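Local coordinates for ssDNA binding protein (Aeropyrum pernix, PDB 4PSN) that binds single-stranded DNA and entraps it in a system of tunnels between its subunits, at the interface of chains A and B and the interface of chains A and C. Coordinates in Å, arbitrary orientation; residue numbers count along the deposited sequence, not the author numbering. Chains: chain A/B/C, ssDNA binding protein.

Contact 1: the interface of chains A and B. Residues chain A 117, 143-144, 169; chain B 52, 55-56, 60.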
ATOM      1  N   LEU A 117     -29.799  -6.788 -12.710  1.00 32.30           N
ATOM      2  CA  LEU A 117     -28.912  -6.097 -13.639  1.00 32.97           C
ATOM      3  C   LEU A 117     -27.909  -7.081 -14.235  1.00 32.57           C
ATOM      4  O   LEU A 117     -27.667  -7.074 -15.440  1.00 34.98           O
ATOM      5  CB  LEU A 117     -28.196  -4.934 -12.954  1.00 30.29           C
ATOM      6  CG  LEU A 117     -27.042  -4.326 -13.754  1.00 36.86           C
ATOM      7  CD1 LEU A 117     -27.532  -3.768 -15.088  1.00 38.24           C
ATOM      8  CD2 LEU A 117     -26.366  -3.237 -12.926  1.00 44.17           C
ATOM      9  N   TYR A 143     -21.785   1.682 -26.019  1.00 19.72           N
ATOM     10  CA  TYR A 143     -22.696   1.264 -24.974  1.00 20.91           C
ATOM     11  C   TYR A 143     -23.521   2.492 -24.624  1.00 23.69           C
ATOM     12  O   TYR A 143     -22.960   3.541 -24.280  1.00 21.07           O
ATOM     13  CB  TYR A 143     -21.904   0.805 -23.747  1.00 13.52           C
ATOM     14  CG  TYR A 143     -22.777   0.468 -22.583  1.00 18.00           C
ATOM     15  CD1 TYR A 143     -23.692  -0.566 -22.672  1.00 15.83           C
ATOM     16  CD2 TYR A 143     -22.687   1.180 -21.391  1.00 20.49           C
ATOM     17  CE1 TYR A 143     -24.499  -0.890 -21.619  1.00 23.09           C
ATOM     18  CE2 TYR A 143     -23.494   0.866 -20.319  1.00 21.73           C
ATOM     19  CZ  TYR A 143     -24.399  -0.172 -20.439  1.00 26.98           C
ATOM     20  OH  TYR A 143     -25.206  -0.511 -19.385  1.00 29.17           O
ATOM     21  N   ARG A 144     -24.842   2.370 -24.732  1.00 23.19           N
ATOM     22  CA  ARG A 144     -25.722   3.519 -24.552  1.00 25.04           C
ATOM     23  C   ARG A 144     -25.247   4.761 -25.314  1.00 23.49           C
ATOM     24  O   ARG A 144     -25.241   5.876 -24.779  1.00 26.45           O
ATOM     25  CB  ARG A 144     -25.908   3.835 -23.068  1.00 25.73           C
ATOM     26  CG  ARG A 144     -26.778   2.812 -22.387  1.00 40.44           C
ATOM     27  CD  ARG A 144     -27.500   3.430 -21.213  1.00 55.17           C
ATOM     28  NE  ARG A 144     -26.670   3.351 -20.029  1.00 59.33           N
ATOM     29  CZ  ARG A 144     -26.686   2.319 -19.195  1.00 63.82           C
ATOM     30  NH1 ARG A 144     -25.887   2.320 -18.147  1.00 63.08           N
ATOM     31  NH2 ARG A 144     -27.504   1.294 -19.410  1.00 65.75           N
ATOM     32  N   PRO A 169     -19.377  -1.400 -19.963  1.00 18.36           N
ATOM     33  CA  PRO A 169     -19.486  -1.071 -18.534  1.00 19.35           C
ATOM     34  C   PRO A 169     -18.625  -1.966 -17.659  1.00 22.72           C
ATOM     35  O   PRO A 169     -18.535  -1.733 -16.452  1.00 19.49           O
ATOM     36  CB  PRO A 169     -20.971  -1.309 -18.230  1.00 20.84           C
ATOM     37  CG  PRO A 169     -21.381  -2.394 -19.192  1.00 14.48           C
ATOM     38  CD  PRO A 169     -20.576  -2.100 -20.468  1.00 15.30           C
TER
ATOM     39  N   ARG B  52     -19.389  -4.238 -13.313  1.00 17.19           N
ATOM     40  CA  ARG B  52     -20.504  -3.891 -14.175  1.00 20.41           C
ATOM     41  C   ARG B  52     -21.563  -3.119 -13.370  1.00 21.81           C
ATOM     42  O   ARG B  52     -22.128  -2.130 -13.833  1.00 19.96           O
ATOM     43  CB  ARG B  52     -21.087  -5.174 -14.797  1.00 25.56           C
ATOM     44  CG  ARG B  52     -22.018  -4.969 -15.999  1.00 29.88           C
ATOM     45  CD  ARG B  52     -23.480  -4.905 -15.583  1.00 34.70           C
ATOM     46  NE  ARG B  52     -24.383  -4.633 -16.709  1.00 35.20           N
ATOM     47  CZ  ARG B  52     -24.662  -3.415 -17.174  1.00 32.55           C
ATOM     48  NH1 ARG B  52     -24.105  -2.349 -16.605  1.00 32.40           N
ATOM     49  NH2 ARG B  52     -25.502  -3.251 -18.196  1.00 26.87           N
ATOM     50  N   PHE B  55     -20.181   0.362 -12.343  1.00 18.65           N
ATOM     51  CA  PHE B  55     -20.174   1.312 -13.440  1.00 19.03           C
ATOM     52  C   PHE B  55     -21.517   2.052 -13.496  1.00 22.57           C
ATOM     53  O   PHE B  55     -21.547   3.271 -13.595  1.00 23.58           O
ATOM     54  CB  PHE B  55     -19.909   0.644 -14.791  1.00 18.76           C
ATOM     55  CG  PHE B  55     -20.020   1.605 -15.951  1.00 20.44           C
ATOM     56  CD1 PHE B  55     -18.939   2.378 -16.330  1.00 20.95           C
ATOM     57  CD2 PHE B  55     -21.208   1.753 -16.638  1.00 19.03           C
ATOM     58  CE1 PHE B  55     -19.044   3.279 -17.379  1.00 21.42           C
ATOM     59  CE2 PHE B  55     -21.307   2.656 -17.712  1.00 20.78           C
ATOM     60  CZ  PHE B  55     -20.226   3.411 -18.070  1.00 20.91           C
ATOM     61  N   GLU B  56     -22.618   1.306 -13.455  1.00 21.29           N
ATOM     62  CA  GLU B  56     -23.951   1.899 -13.437  1.00 23.85           C
ATOM     63  C   GLU B  56     -24.129   2.816 -12.221  1.00 25.68           C
ATOM     64  O   GLU B  56     -24.645   3.923 -12.337  1.00 25.61           O
ATOM     65  CB  GLU B  56     -25.035   0.816 -13.420  1.00 24.14           C
ATOM     66  CG  GLU B  56     -25.004  -0.103 -14.635  1.00 25.80           C
ATOM     67  CD  GLU B  56     -25.083   0.670 -15.946  1.00 31.84           C
ATOM     68  OE1 GLU B  56     -25.596   1.813 -15.942  1.00 31.27           O
ATOM     69  OE2 GLU B  56     -24.618   0.139 -16.976  1.00 30.47           O
ATOM     70  N   ASN B  60     -22.989   6.289 -13.936  1.00 33.59           N
ATOM     71  CA  ASN B  60     -24.276   6.709 -14.487  1.00 34.13           C
ATOM     72  C   ASN B  60     -25.220   7.345 -13.480  1.00 37.07           C
ATOM     73  O   ASN B  60     -25.936   8.279 -13.813  1.00 47.63           O
ATOM     74  CB  ASN B  60     -24.969   5.564 -15.218  1.00 30.44           C
ATOM     75  CG  ASN B  60     -24.379   5.319 -16.592  1.00 45.14           C
ATOM     76  OD1 ASN B  60     -24.439   4.211 -17.113  1.00 51.28           O
ATOM     77  ND2 ASN B  60     -23.789   6.356 -17.180  1.00 44.78           N
TER
HETATM   78  O   HOH W   1     -25.389  -6.928 -17.326  1.00 36.32           O
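B:Arg52, B:Glu56 and B:Phe55, on helix 40-61 of chain B, meet A:Tyr143, A:Leu117 and A:Pro169 of chain A. The protein belongs to the ThermoDBP-related family of archaeal single-stranded DNA-binding proteins. Helix 40-61 falls in its ThermoDBP-related region, while A:Tyr143, A:Arg144 and A:Pro169 belong to the C-terminal domain. The guanidinium of B:Arg52 lies between two apolar groups of chain A. Methyl CD1 of A:Leu117 sits over the centre of one face, 3.6 Å from CZ of B:Arg52. The ring of A:Pro169 covers the opposite face, with CG displaced toward the rim. The bend at chi2 of B:Arg52 (-94°) turns its chain across the interface into this slot. At its edge, NH1 donates within the guanidinium plane to OE2 of B:Glu56, one helical turn on, at 2.6 Å. This salt bridge uses the anti lone pair of OE2 and holds the guanidinium against rotation. NE reaches the backbone O of A:Leu117 through water 1.

The phenol of A:Tyr143 stands steeply to both charged groups, 69° from the guanidinium plane. Its OH accepts a hydrogen bond from NH2 of B:Arg52 at 3.0 Å. It donates in turn to OE2 of B:Glu56, 2.6 Å away. The hydroxyl meets OE2 on the syn side, 29° out of the carboxylate plane. Thus OE2 accepts from both chains. CD of A:Pro169 and CG of A:Arg144 flank opposite faces of the tyrosine ring.

A:Pro169, which follows a cis peptide bond, also lays its CA over the face of the B:Phe55 ring, 3.9 Å from the centroid. The side chains of A:Tyr143 and B:Phe55 run antiparallel, with CE2 of A:Tyr143 3.8 Å from CE2 of B:Phe55. A:Arg144 is poorly ordered. Its NH1 lies beside the B:Glu56 carboxylate as a salt-bridge partner, but too close for the detail to be trusted. The modelled NH1 also donates to OD1 of B:Asn60, at 2.6 Å, with the same uncertainty.

Contact 2: the interface of chains A and C. Residues chain A 163, 173, 175-176; chain C 211, 215.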
ATOM      1  N   ARG A 163     -11.940 -10.339 -33.300  1.00 20.35           N
ATOM      2  CA  ARG A 163     -11.278 -10.105 -32.021  1.00 21.26           C
ATOM      3  C   ARG A 163     -11.666  -8.690 -31.606  1.00 20.92           C
ATOM      4  O   ARG A 163     -12.005  -7.869 -32.459  1.00 18.24           O
ATOM      5  CB  ARG A 163      -9.758 -10.240 -32.188  1.00 29.61           C
ATOM      6  CG  ARG A 163      -8.920  -9.835 -30.977  1.00 45.43           C
ATOM      7  CD  ARG A 163      -7.413  -9.964 -31.266  1.00 55.97           C
ATOM      8  NE  ARG A 163      -6.590  -9.277 -30.269  1.00 61.87           N
ATOM      9  CZ  ARG A 163      -6.225  -9.822 -29.113  1.00 61.83           C
ATOM     10  NH1 ARG A 163      -6.618 -11.051 -28.818  1.00 65.33           N
ATOM     11  NH2 ARG A 163      -5.477  -9.143 -28.254  1.00 57.50           N
ATOM     12  N   LEU A 173     -12.499  -8.749 -22.990  1.00 19.66           N
ATOM     13  CA  LEU A 173     -11.636  -9.057 -24.124  1.00 17.09           C
ATOM     14  C   LEU A 173     -12.275 -10.200 -24.922  1.00 19.79           C
ATOM     15  O   LEU A 173     -12.513 -11.283 -24.392  1.00 20.32           O
ATOM     16  CB  LEU A 173     -10.223  -9.455 -23.643  1.00 17.87           C
ATOM     17  CG  LEU A 173      -9.334 -10.014 -24.770  1.00 27.94           C
ATOM     18  CD1 LEU A 173      -9.051  -8.932 -25.798  1.00 26.75           C
ATOM     19  CD2 LEU A 173      -8.032 -10.563 -24.216  1.00 31.57           C
ATOM     20  N   LYS A 175     -11.464 -12.757 -27.396  1.00 22.79           N
ATOM     21  CA  LYS A 175     -10.288 -13.386 -27.972  1.00 32.82           C
ATOM     22  C   LYS A 175     -10.583 -13.832 -29.400  1.00 27.16           C
ATOM     23  O   LYS A 175     -11.750 -13.953 -29.798  1.00 25.74           O
ATOM     24  CB  LYS A 175      -9.850 -14.577 -27.120  1.00 37.30           C
ATOM     25  CG  LYS A 175      -9.187 -14.177 -25.814  1.00 47.56           C
ATOM     26  CD  LYS A 175      -8.837 -15.386 -24.967  1.00 53.61           C
ATOM     27  CE  LYS A 175      -9.852 -15.582 -23.854  1.00 61.35           C
ATOM     28  NZ  LYS A 175      -9.194 -16.134 -22.633  1.00 66.15           N
ATOM     29  N   ARG A 176      -9.528 -14.060 -30.170  1.00 27.34           N
ATOM     30  CA  ARG A 176      -9.693 -14.482 -31.562  1.00 24.40           C
ATOM     31  C   ARG A 176     -10.719 -15.592 -31.684  1.00 26.57           C
ATOM     32  O   ARG A 176     -10.586 -16.647 -31.070  1.00 29.36           O
ATOM     33  CB  ARG A 176      -8.377 -14.963 -32.176  1.00 31.55           C
ATOM     34  CG  ARG A 176      -8.626 -15.668 -33.514  1.00 42.43           C
ATOM     35  CD  ARG A 176      -7.446 -16.482 -33.983  1.00 36.51           C
ATOM     36  NE  ARG A 176      -6.412 -15.626 -34.535  1.00 40.47           N
ATOM     37  CZ  ARG A 176      -5.465 -16.060 -35.360  1.00 42.93           C
ATOM     38  NH1 ARG A 176      -4.552 -15.222 -35.834  1.00 45.28           N
ATOM     39  NH2 ARG A 176      -5.438 -17.339 -35.707  1.00 34.80           N
TER
ATOM     40  N   ARG C 211      -0.988 -12.563 -20.670  1.00 21.48           N
ATOM     41  CA  ARG C 211      -2.251 -12.829 -21.355  1.00 25.21           C
ATOM     42  C   ARG C 211      -2.046 -13.072 -22.857  1.00 23.27           C
ATOM     43  O   ARG C 211      -2.655 -13.971 -23.444  1.00 23.27           O
ATOM     44  CB  ARG C 211      -3.211 -11.655 -21.128  1.00 23.25           C
ATOM     45  CG  ARG C 211      -4.552 -11.778 -21.804  1.00 29.60           C
ATOM     46  CD  ARG C 211      -5.644 -12.140 -20.815  1.00 35.73           C
ATOM     47  NE  ARG C 211      -5.709 -11.218 -19.674  1.00 31.26           N
ATOM     48  CZ  ARG C 211      -6.141 -11.579 -18.468  1.00 35.18           C
ATOM     49  NH1 ARG C 211      -6.530 -12.827 -18.265  1.00 33.31           N
ATOM     50  NH2 ARG C 211      -6.172 -10.706 -17.466  1.00 36.15           N
ATOM     51  N   GLU C 215      -2.777 -16.551 -24.906  1.00 21.56           N
ATOM     52  CA  GLU C 215      -3.743 -16.562 -25.991  1.00 25.70           C
ATOM     53  C   GLU C 215      -3.084 -17.087 -27.264  1.00 29.57           C
ATOM     54  O   GLU C 215      -3.718 -17.775 -28.060  1.00 22.90           O
ATOM     55  CB  GLU C 215      -4.328 -15.179 -26.262  1.00 28.84           C
ATOM     56  CG  GLU C 215      -5.305 -15.206 -27.439  1.00 46.91           C
ATOM     57  CD  GLU C 215      -5.898 -13.846 -27.788  1.00 63.72           C
ATOM     58  OE1 GLU C 215      -5.602 -12.857 -27.079  1.00 68.42           O
ATOM     59  OE2 GLU C 215      -6.665 -13.772 -28.782  1.00 65.01           O
TER
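Helix 206-218 of chain C faces strands 159-166 and 172-180 of chain A. C:Glu215 projects from the helix toward A:Arg163 on the first strand and A:Lys175 and A:Arg176 on the second. Both sides belong to the C-terminal domain of the ThermoDBP-related protein. The glutamate is extended, with CG anti to the backbone N (chi1 178°) and chi2 also anti. This shape carries the carboxylate away from its own helix and onto the strands.

A:Arg163 is likewise extended from CG to NE. It crosses the glutamate at a slant, and the guanidinium and carboxylate planes are 34° apart. Its NH1 donates to OE1 of C:Glu215 at 2.7 Å, forming a salt bridge through the syn lone pair. The acceptor is tilted 16° out of the guanidinium plane. NH1 is also near OE2, but no N-H points at that oxygen. The pair is therefore not a two-pronged, side-by-side bridge. CD1 of A:Leu173 lies over one face of the guanidinium, toward its rim, and supports it from within chain A.

The other carboxylate oxygen, OE2, accepts from the backbone N of A:Arg176 at 3.2 Å. The two oxygens thus engage a side chain from one strand and the backbone of the other. The A:Lys175 chain lies alongside the glutamate, head to tail with it, and its CG packs 3.9 Å from carboxyl carbon CD of C:Glu215. An alanine in place of C:Glu215 would probably deprive the A:Arg163 guanidinium and the A:Arg176 backbone N of their acceptors and weaken the bridge between the domains. C:Arg211, one turn earlier, lies at the margin, near A:Leu173. The site joins two C-terminal domains and probably helps to fix their relative placement in the four-copy assembly.

Contact 1 and contact 2 have C-alpha centres about 22 Å apart and share no residue. Both use residues of the C-terminal domain of chain A, contact 1 with A:Leu117 of helix 100-119 added. Chain A therefore touches two different subunits. Contact 1 reaches helix 40-61 of chain B, whereas contact 2 reaches the C-terminal domain of chain C. The segment from A:Pro169 to strand 172-180 links the two sites in sequence. Each interface is two-fold symmetric, so both contacts recur with the chains exchanged. Together they probably help hold the four-copy assembly together and shape the intersubunit tunnels that entrap single-stranded DNA.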